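Local coordinates for protein glycerol dehydrogenase (Schizosaccharomyces pombe, PDB 1TA9) that oxidises glycerol to dihydroxyacetone with NAD(+) as a zinc-dependent member of the iron-containing alcohol dehydrogenase family, serving glycerol assimilation, at residues E239-S242 against V243-N247; N378-D381 against E382-L385; K404-P407 against S408-A411. One frame throughout, in Å; residues are numbered along the deposited sequence.

Interaction 1 closes helix 223-245, whose D232 binds the zinc ion, and interactions 2 and 3, which follow in that order along the chain, open helices 381-391 and 407-428; together they illustrate how the two ends of a helix are finished differently. The last two are neighbours: their centres are about 13 Å apart and they touch, L385 CD2 packing 3.8 Å from S408 CA, while L384 and L385 both rest on A411 where these consecutive helices meet. Interaction 1 stands about 19 Å from interaction 3 and 29 Å from interaction 2, centre to centre. One contact thus ends a helix of the metal site, while two start helices at the periphery, away from the annotated sites.

Interaction 1 (E239-S242 against V243-N247); sequences ETES and VIRSN
S246 folds its hydroxyl back onto the carbonyl of S242 just where helix 223-245 runs out, and N247 follows with positive phi, completing a Schellman motif. The backbone bonds set the frame: V243 N, I244 N and R245 N donate to the carbonyls of E239, T240 and E241, each at 2.9 Å from N to O. Beyond them the regular pattern fades. S246 N reaches S242 O only weakly, and N247 N turns back to I244 O.

The charged pair on the outer side is loose. E241 bends at its second torsion (chi2 -67°), while R245 runs extended from CG to NE, and OE2 of E241 comes to 3.4 Å from NE of R245. Carboxylate and guanidinium planes stand 72° apart, and the oxygen lies well out of the guanidinium plane, so the salt bridge rests on charge alone with no N-H directed at it. The other oxygen, OE1, forms a salt bridge with NE of R261.

The apolar contact is small: CD1 of I244 meets CG2 of T240 at 3.6 Å, the two side chains crossing obliquely. The threonine hydroxyl is engaged elsewhere, with G305 O and G310 N. One turn ahead of V243, E239 sends its carboxylate away to H315 ND1, S235 OG and A312 N; as H315 is a zinc ligand, E239 is a second-shell residue that is well placed to orient this imidazole.

At the exit, S242 O is gripped by the hydroxyl of S246, which also receives a bond from S402 N. This OG sits beside its own backbone N (chi1 -65°) and donates to S242 O at 2.7 Å, nearly along the C=O axis.

Interaction 2 (N378-D381 against E382-L385); sequences NVTD and EELL
T380 and E383 exchange hydrogen bonds in both directions, each side chain serving the backbone of the other. The carboxylate of E383 reaches back past the start of the helix, its CG beside its own backbone N and the chain extended beyond it (chi2 -178°), which brings OE1 to 2.9 Å from T380 N. This bond is almost straight, at 172°, and uses the anti lone pair of OE1, the one away from the second oxygen. In return, E383 N donates to T380 OG1 at 3.1 Å. The threonine hydroxyl can meet it because chi1 of 71° sets OG1 in the crowded position between backbone N and carbonyl carbon, facing the first turn. Such reciprocal bonding, N-cap side chain to the N-H three residues on and that residue's side chain to the N-cap N-H, is a capping box, here opening helix 381-391. With E383 cut back to an alanine, T380 N would probably lose its acceptor, and the loop segment before the cap would be freer to move.

Regular helical bonding begins directly behind the box. L384 N donates to T380 O and L385 N to D381 O, each at 2.9 Å from N to O.

Apolar contact accompanies the polar exchange. V379, the residue just ahead of the cap, touches L384, with CG2 of the valine 3.7 Å from CD2 of the leucine; the two side chains cross at about a right angle. L384 also packs on A411, I414 and K415 of helix 407-428, joining two helices.

Charge adds a further tie, as D381 OD1 forms a salt bridge with K415 NZ of that same helix.

Interaction 3 (K404-P407 against S408-A411); sequences KFNP and SQIA
The side chains of N406 and Q409 cross at about a right angle, yet their amide planes are turned only 34° from each other. The asparagine turns back over the helix start, chi1 of 58° bringing OD1 to two donors at once: S408 OG at 2.7 Å and Q409 N at 3.0 Å. They arrive from opposite faces of the asparagine's amide plane, a double grip that fixes the amide's rotation. Q409 returns along an extended chain, and its OE1 accepts N406 N at 2.9 Å in the carbonyl plane, on a lone pair.

The same OE1 lies at the edge of the F405 ring, near its plane, while ring and amide planes are 57° apart. A water donates to OE1 at 2.8 Å; another bridges Q409 NE2 to K404 O. On the inner side, CB of F405 meets CD1 of I410 at 4.0 Å, and both residues rest on L347 and I398.

Behind the cap P407 is the first residue of the helix, and A411 N donates to its O in the first full turn. The two reciprocal bonds, Q409 N to N406 OD1 and N406 N to Q409 OE1, make this pair a capping box at the start of helix 407-428.

Interaction 1 (E239-S242 against V243-N247)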
ATOM      1  N   GLU B 239      -7.871   2.871  28.197  1.00 12.13           N
ATOM      2  CA  GLU B 239      -7.796   2.128  29.449  1.00 12.65           C
ATOM      3  C   GLU B 239      -8.084   0.643  29.283  1.00 12.53           C
ATOM      4  O   GLU B 239      -7.325  -0.193  29.777  1.00 12.63           O
ATOM      5  CB  GLU B 239      -8.732   2.746  30.497  1.00 13.01           C
ATOM      6  CG  GLU B 239      -8.359   4.183  30.851  1.00 14.01           C
ATOM      7  CD  GLU B 239      -9.154   4.738  32.020  1.00 14.77           C
ATOM      8  OE1 GLU B 239      -8.761   4.502  33.185  1.00 14.92           O
ATOM      9  OE2 GLU B 239     -10.178   5.406  31.770  1.00 15.42           O
ATOM     10  N   THR B 240      -9.161   0.307  28.580  1.00 12.40           N
ATOM     11  CA  THR B 240      -9.497  -1.098  28.376  1.00 12.31           C
ATOM     12  C   THR B 240      -8.393  -1.858  27.644  1.00 12.43           C
ATOM     13  O   THR B 240      -8.079  -2.996  28.002  1.00 12.24           O
ATOM     14  CB  THR B 240     -10.843  -1.244  27.639  1.00 12.39           C
ATOM     15  OG1 THR B 240     -11.905  -1.072  28.586  1.00 12.57           O
ATOM     16  CG2 THR B 240     -10.973  -2.622  26.980  1.00 12.27           C
ATOM     17  N   GLU B 241      -7.792  -1.247  26.628  1.00 12.54           N
ATOM     18  CA  GLU B 241      -6.704  -1.928  25.923  1.00 12.86           C
ATOM     19  C   GLU B 241      -5.560  -2.197  26.906  1.00 13.24           C
ATOM     20  O   GLU B 241      -4.916  -3.238  26.849  1.00 13.10           O
ATOM     21  CB  GLU B 241      -6.198  -1.082  24.751  1.00 12.86           C
ATOM     22  CG  GLU B 241      -7.070  -1.170  23.506  1.00 12.95           C
ATOM     23  CD  GLU B 241      -7.026  -2.551  22.868  1.00 13.01           C
ATOM     24  OE1 GLU B 241      -8.089  -3.181  22.730  1.00 13.08           O
ATOM     25  OE2 GLU B 241      -5.924  -3.008  22.501  1.00 13.28           O
ATOM     26  N   SER B 242      -5.320  -1.250  27.809  1.00 13.64           N
ATOM     27  CA  SER B 242      -4.259  -1.379  28.809  1.00 14.48           C
ATOM     28  C   SER B 242      -4.538  -2.514  29.796  1.00 14.41           C
ATOM     29  O   SER B 242      -3.627  -3.240  30.192  1.00 14.67           O
ATOM     30  CB  SER B 242      -4.097  -0.060  29.577  1.00 15.29           C
ATOM     31  OG  SER B 242      -3.114  -0.187  30.591  1.00 17.74           O
ATOM     32  N   VAL B 243      -5.796  -2.653  30.204  1.00 14.15           N
ATOM     33  CA  VAL B 243      -6.186  -3.709  31.136  1.00 14.17           C
ATOM     34  C   VAL B 243      -6.081  -5.070  30.450  1.00 14.10           C
ATOM     35  O   VAL B 243      -5.548  -6.029  31.014  1.00 13.82           O
ATOM     36  CB  VAL B 243      -7.645  -3.512  31.627  1.00 14.14           C
ATOM     37  CG1 VAL B 243      -8.098  -4.720  32.460  1.00 14.44           C
ATOM     38  CG2 VAL B 243      -7.744  -2.246  32.446  1.00 14.14           C
ATOM     39  N   ILE B 244      -6.594  -5.146  29.225  1.00 13.94           N
ATOM     40  CA  ILE B 244      -6.560  -6.394  28.469  1.00 13.94           C
ATOM     41  C   ILE B 244      -5.136  -6.838  28.140  1.00 14.15           C
ATOM     42  O   ILE B 244      -4.785  -8.003  28.324  1.00 13.78           O
ATOM     43  CB  ILE B 244      -7.368  -6.265  27.156  1.00 13.76           C
ATOM     44  CG1 ILE B 244      -8.851  -6.075  27.484  1.00 13.87           C
ATOM     45  CG2 ILE B 244      -7.176  -7.509  26.286  1.00 13.96           C
ATOM     46  CD1 ILE B 244      -9.733  -5.877  26.268  1.00 13.68           C
ATOM     47  N   ARG B 245      -4.313  -5.911  27.661  1.00 14.56           N
ATOM     48  CA  ARG B 245      -2.939  -6.245  27.310  1.00 15.33           C
ATOM     49  C   ARG B 245      -2.084  -6.579  28.526  1.00 15.12           C
ATOM     50  O   ARG B 245      -1.043  -7.232  28.403  1.00 15.07           O
ATOM     51  CB  ARG B 245      -2.318  -5.109  26.498  1.00 16.48           C
ATOM     52  CG  ARG B 245      -3.006  -4.935  25.153  1.00 18.72           C
ATOM     53  CD  ARG B 245      -2.284  -3.960  24.246  1.00 20.75           C
ATOM     54  NE  ARG B 245      -2.744  -4.109  22.869  1.00 22.87           N
ATOM     55  CZ  ARG B 245      -2.186  -3.506  21.824  1.00 23.87           C
ATOM     56  NH1 ARG B 245      -1.143  -2.700  21.996  1.00 24.49           N
ATOM     57  NH2 ARG B 245      -2.662  -3.725  20.604  1.00 24.58           N
ATOM     58  N   SER B 246      -2.524  -6.137  29.701  1.00 14.86           N
ATOM     59  CA  SER B 246      -1.809  -6.424  30.940  1.00 14.86           C
ATOM     60  C   SER B 246      -2.330  -7.735  31.531  1.00 15.04           C
ATOM     61  O   SER B 246      -1.819  -8.216  32.543  1.00 14.79           O
ATOM     62  CB  SER B 246      -2.019  -5.295  31.957  1.00 14.70           C
ATOM     63  OG  SER B 246      -1.442  -4.079  31.515  1.00 14.44           O
ATOM     64  N   ASN B 247      -3.349  -8.306  30.888  1.00 15.25           N
ATOM     65  CA  ASN B 247      -3.967  -9.552  31.340  1.00 15.55           C
ATOM     66  C   ASN B 247      -4.469  -9.430  32.778  1.00 15.81           C
ATOM     67  O   ASN B 247      -4.316 -10.353  33.582  1.00 15.83           O
ATOM     68  CB  ASN B 247      -2.975 -10.714  31.234  1.00 15.89           C
ATOM     69  CG  ASN B 247      -2.536 -10.980  29.803  1.00 16.31           C
ATOM     70  OD1 ASN B 247      -3.316 -11.455  28.975  1.00 16.73           O
ATOM     71  ND2 ASN B 247      -1.284 -10.667  29.506  1.00 16.19           N
TER

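Interaction 2 (N378-D381 against E382-L385)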
ATOM      1  N   ASN B 378      -0.792  27.384  38.004  1.00 17.96           N
ATOM      2  CA  ASN B 378       0.202  27.527  39.057  1.00 18.23           C
ATOM      3  C   ASN B 378       0.276  26.350  40.026  1.00 18.04           C
ATOM      4  O   ASN B 378       0.852  26.475  41.105  1.00 17.98           O
ATOM      5  CB  ASN B 378      -0.074  28.814  39.838  1.00 18.86           C
ATOM      6  CG  ASN B 378      -0.071  30.038  38.952  1.00 19.38           C
ATOM      7  OD1 ASN B 378      -0.788  31.009  39.211  1.00 20.55           O
ATOM      8  ND2 ASN B 378       0.741  30.008  37.905  1.00 19.58           N
ATOM      9  N   VAL B 379      -0.297  25.208  39.653  1.00 17.71           N
ATOM     10  CA  VAL B 379      -0.259  24.045  40.532  1.00 17.54           C
ATOM     11  C   VAL B 379       1.205  23.747  40.890  1.00 17.41           C
ATOM     12  O   VAL B 379       2.076  23.736  40.024  1.00 17.41           O
ATOM     13  CB  VAL B 379      -0.924  22.815  39.860  1.00 17.34           C
ATOM     14  CG1 VAL B 379      -0.133  22.395  38.629  1.00 17.24           C
ATOM     15  CG2 VAL B 379      -1.044  21.680  40.862  1.00 17.32           C
ATOM     16  N   THR B 380       1.469  23.517  42.174  1.00 17.38           N
ATOM     17  CA  THR B 380       2.832  23.272  42.648  1.00 17.40           C
ATOM     18  C   THR B 380       3.294  21.823  42.541  1.00 17.79           C
ATOM     19  O   THR B 380       2.481  20.907  42.450  1.00 17.51           O
ATOM     20  CB  THR B 380       2.986  23.697  44.121  1.00 17.13           C
ATOM     21  OG1 THR B 380       2.263  22.782  44.953  1.00 16.85           O
ATOM     22  CG2 THR B 380       2.433  25.106  44.334  1.00 16.86           C
ATOM     23  N   ASP B 381       4.610  21.621  42.564  1.00 18.38           N
ATOM     24  CA  ASP B 381       5.159  20.273  42.481  1.00 19.08           C
ATOM     25  C   ASP B 381       4.683  19.446  43.666  1.00 19.33           C
ATOM     26  O   ASP B 381       4.440  18.249  43.538  1.00 19.12           O
ATOM     27  CB  ASP B 381       6.692  20.297  42.465  1.00 19.55           C
ATOM     28  CG  ASP B 381       7.254  20.874  41.181  1.00 20.05           C
ATOM     29  OD1 ASP B 381       6.547  20.852  40.154  1.00 20.57           O
ATOM     30  OD2 ASP B 381       8.413  21.337  41.191  1.00 20.78           O
ATOM     31  N   GLU B 382       4.547  20.085  44.824  1.00 19.75           N
ATOM     32  CA  GLU B 382       4.097  19.369  46.007  1.00 20.11           C
ATOM     33  C   GLU B 382       2.641  18.940  45.848  1.00 19.74           C
ATOM     34  O   GLU B 382       2.242  17.873  46.317  1.00 19.39           O
ATOM     35  CB  GLU B 382       4.261  20.242  47.252  1.00 21.44           C
ATOM     36  CG  GLU B 382       4.535  19.438  48.508  1.00 23.07           C
ATOM     37  CD  GLU B 382       5.660  18.430  48.313  1.00 24.12           C
ATOM     38  OE1 GLU B 382       6.785  18.841  47.943  1.00 25.13           O
ATOM     39  OE2 GLU B 382       5.420  17.222  48.528  1.00 24.75           O
ATOM     40  N   GLU B 383       1.843  19.769  45.183  1.00 19.48           N
ATOM     41  CA  GLU B 383       0.442  19.431  44.966  1.00 19.30           C
ATOM     42  C   GLU B 383       0.370  18.274  43.976  1.00 18.89           C
ATOM     43  O   GLU B 383      -0.457  17.370  44.114  1.00 18.49           O
ATOM     44  CB  GLU B 383      -0.328  20.642  44.428  1.00 19.90           C
ATOM     45  CG  GLU B 383      -0.453  21.778  45.440  1.00 21.14           C
ATOM     46  CD  GLU B 383      -1.257  22.950  44.920  1.00 21.74           C
ATOM     47  OE1 GLU B 383      -0.889  23.518  43.870  1.00 21.82           O
ATOM     48  OE2 GLU B 383      -2.262  23.309  45.570  1.00 22.93           O
ATOM     49  N   LEU B 384       1.252  18.289  42.982  1.00 18.51           N
ATOM     50  CA  LEU B 384       1.249  17.219  41.996  1.00 18.31           C
ATOM     51  C   LEU B 384       1.711  15.907  42.618  1.00 18.24           C
ATOM     52  O   LEU B 384       1.247  14.839  42.227  1.00 18.15           O
ATOM     53  CB  LEU B 384       2.121  17.591  40.799  1.00 18.11           C
ATOM     54  CG  LEU B 384       1.569  18.765  39.987  1.00 17.96           C
ATOM     55  CD1 LEU B 384       2.462  19.013  38.785  1.00 17.92           C
ATOM     56  CD2 LEU B 384       0.138  18.460  39.537  1.00 17.69           C
ATOM     57  N   LEU B 385       2.613  15.982  43.593  1.00 18.32           N
ATOM     58  CA  LEU B 385       3.081  14.773  44.259  1.00 18.65           C
ATOM     59  C   LEU B 385       1.923  14.212  45.066  1.00 18.84           C
ATOM     60  O   LEU B 385       1.787  12.997  45.224  1.00 18.56           O
ATOM     61  CB  LEU B 385       4.263  15.075  45.180  1.00 18.72           C
ATOM     62  CG  LEU B 385       5.607  15.264  44.474  1.00 18.98           C
ATOM     63  CD1 LEU B 385       6.668  15.634  45.493  1.00 19.23           C
ATOM     64  CD2 LEU B 385       5.990  13.977  43.748  1.00 19.02           C
TER

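Interaction 3 (K404-P407 against S408-A411)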
ATOM      1  N   LYS B 404       4.471  -0.402  36.406  1.00 14.24           N
ATOM      2  CA  LYS B 404       4.228   0.179  37.724  1.00 14.42           C
ATOM      3  C   LYS B 404       4.844   1.567  37.878  1.00 14.40           C
ATOM      4  O   LYS B 404       5.860   1.876  37.247  1.00 14.24           O
ATOM      5  CB  LYS B 404       4.765  -0.761  38.804  1.00 14.67           C
ATOM      6  CG  LYS B 404       4.201  -2.180  38.711  1.00 14.89           C
ATOM      7  CD  LYS B 404       2.676  -2.173  38.757  1.00 15.28           C
ATOM      8  CE  LYS B 404       2.094  -3.569  38.578  1.00 15.06           C
ATOM      9  NZ  LYS B 404       0.604  -3.532  38.586  1.00 15.10           N
ATOM     10  N   PHE B 405       4.241   2.388  38.737  1.00 14.24           N
ATOM     11  CA  PHE B 405       4.710   3.754  38.931  1.00 14.29           C
ATOM     12  C   PHE B 405       4.815   4.234  40.373  1.00 14.55           C
ATOM     13  O   PHE B 405       4.239   3.640  41.285  1.00 14.73           O
ATOM     14  CB  PHE B 405       3.779   4.716  38.188  1.00 14.10           C
ATOM     15  CG  PHE B 405       3.438   4.275  36.799  1.00 13.75           C
ATOM     16  CD1 PHE B 405       2.279   3.549  36.549  1.00 13.70           C
ATOM     17  CD2 PHE B 405       4.291   4.564  35.737  1.00 13.73           C
ATOM     18  CE1 PHE B 405       1.974   3.115  35.257  1.00 13.48           C
ATOM     19  CE2 PHE B 405       3.993   4.134  34.441  1.00 13.55           C
ATOM     20  CZ  PHE B 405       2.831   3.408  34.205  1.00 13.26           C
ATOM     21  N   ASN B 406       5.557   5.322  40.564  1.00 14.72           N
ATOM     22  CA  ASN B 406       5.690   5.936  41.878  1.00 14.90           C
ATOM     23  C   ASN B 406       5.105   7.343  41.739  1.00 14.70           C
ATOM     24  O   ASN B 406       4.904   7.829  40.627  1.00 14.63           O
ATOM     25  CB  ASN B 406       7.156   5.971  42.359  1.00 15.20           C
ATOM     26  CG  ASN B 406       8.080   6.721  41.419  1.00 15.63           C
ATOM     27  OD1 ASN B 406       7.807   7.853  41.024  1.00 16.21           O
ATOM     28  ND2 ASN B 406       9.198   6.095  41.075  1.00 15.90           N
ATOM     29  N   PRO B 407       4.811   8.012  42.862  1.00 14.61           N
ATOM     30  CA  PRO B 407       4.237   9.361  42.799  1.00 14.52           C
ATOM     31  C   PRO B 407       4.957  10.383  41.912  1.00 14.46           C
ATOM     32  O   PRO B 407       4.305  11.130  41.173  1.00 14.30           O
ATOM     33  CB  PRO B 407       4.197   9.782  44.267  1.00 14.73           C
ATOM     34  CG  PRO B 407       3.944   8.470  44.967  1.00 14.54           C
ATOM     35  CD  PRO B 407       4.912   7.552  44.260  1.00 14.48           C
ATOM     36  N   SER B 408       6.286  10.427  41.976  1.00 14.24           N
ATOM     37  CA  SER B 408       7.027  11.392  41.172  1.00 14.14           C
ATOM     38  C   SER B 408       6.814  11.163  39.678  1.00 13.88           C
ATOM     39  O   SER B 408       6.831  12.116  38.899  1.00 13.43           O
ATOM     40  CB  SER B 408       8.529  11.354  41.509  1.00 14.42           C
ATOM     41  OG  SER B 408       9.167  10.201  40.987  1.00 15.85           O
ATOM     42  N   GLN B 409       6.608   9.911  39.273  1.00 13.58           N
ATOM     43  CA  GLN B 409       6.378   9.614  37.862  1.00 13.46           C
ATOM     44  C   GLN B 409       5.016  10.130  37.423  1.00 13.23           C
ATOM     45  O   GLN B 409       4.847  10.571  36.287  1.00 13.35           O
ATOM     46  CB  GLN B 409       6.479   8.110  37.597  1.00 14.14           C
ATOM     47  CG  GLN B 409       7.899   7.576  37.689  1.00 15.03           C
ATOM     48  CD  GLN B 409       7.963   6.079  37.483  1.00 15.79           C
ATOM     49  OE1 GLN B 409       7.355   5.315  38.230  1.00 15.99           O
ATOM     50  NE2 GLN B 409       8.703   5.649  36.466  1.00 16.50           N
ATOM     51  N   ILE B 410       4.040  10.074  38.322  1.00 12.82           N
ATOM     52  CA  ILE B 410       2.709  10.572  38.004  1.00 12.54           C
ATOM     53  C   ILE B 410       2.799  12.093  37.871  1.00 12.25           C
ATOM     54  O   ILE B 410       2.311  12.682  36.899  1.00 12.02           O
ATOM     55  CB  ILE B 410       1.697  10.218  39.112  1.00 12.53           C
ATOM     56  CG1 ILE B 410       1.661   8.700  39.317  1.00 12.85           C
ATOM     57  CG2 ILE B 410       0.318  10.753  38.748  1.00 12.72           C
ATOM     58  CD1 ILE B 410       1.386   7.905  38.051  1.00 13.23           C
ATOM     59  N   ALA B 411       3.430  12.724  38.855  1.00 11.93           N
ATOM     60  CA  ALA B 411       3.594  14.171  38.846  1.00 11.79           C
ATOM     61  C   ALA B 411       4.331  14.642  37.595  1.00 11.55           C
ATOM     62  O   ALA B 411       3.948  15.641  36.977  1.00 11.71           O
ATOM     63  CB  ALA B 411       4.345  14.617  40.089  1.00 11.70           C
TER
HETATM   64  O   HOH W   1       7.743   2.688  35.492  1.00 21.06           O
HETATM   65  O   HOH W   2       8.607   2.959  39.054  1.00 23.95           O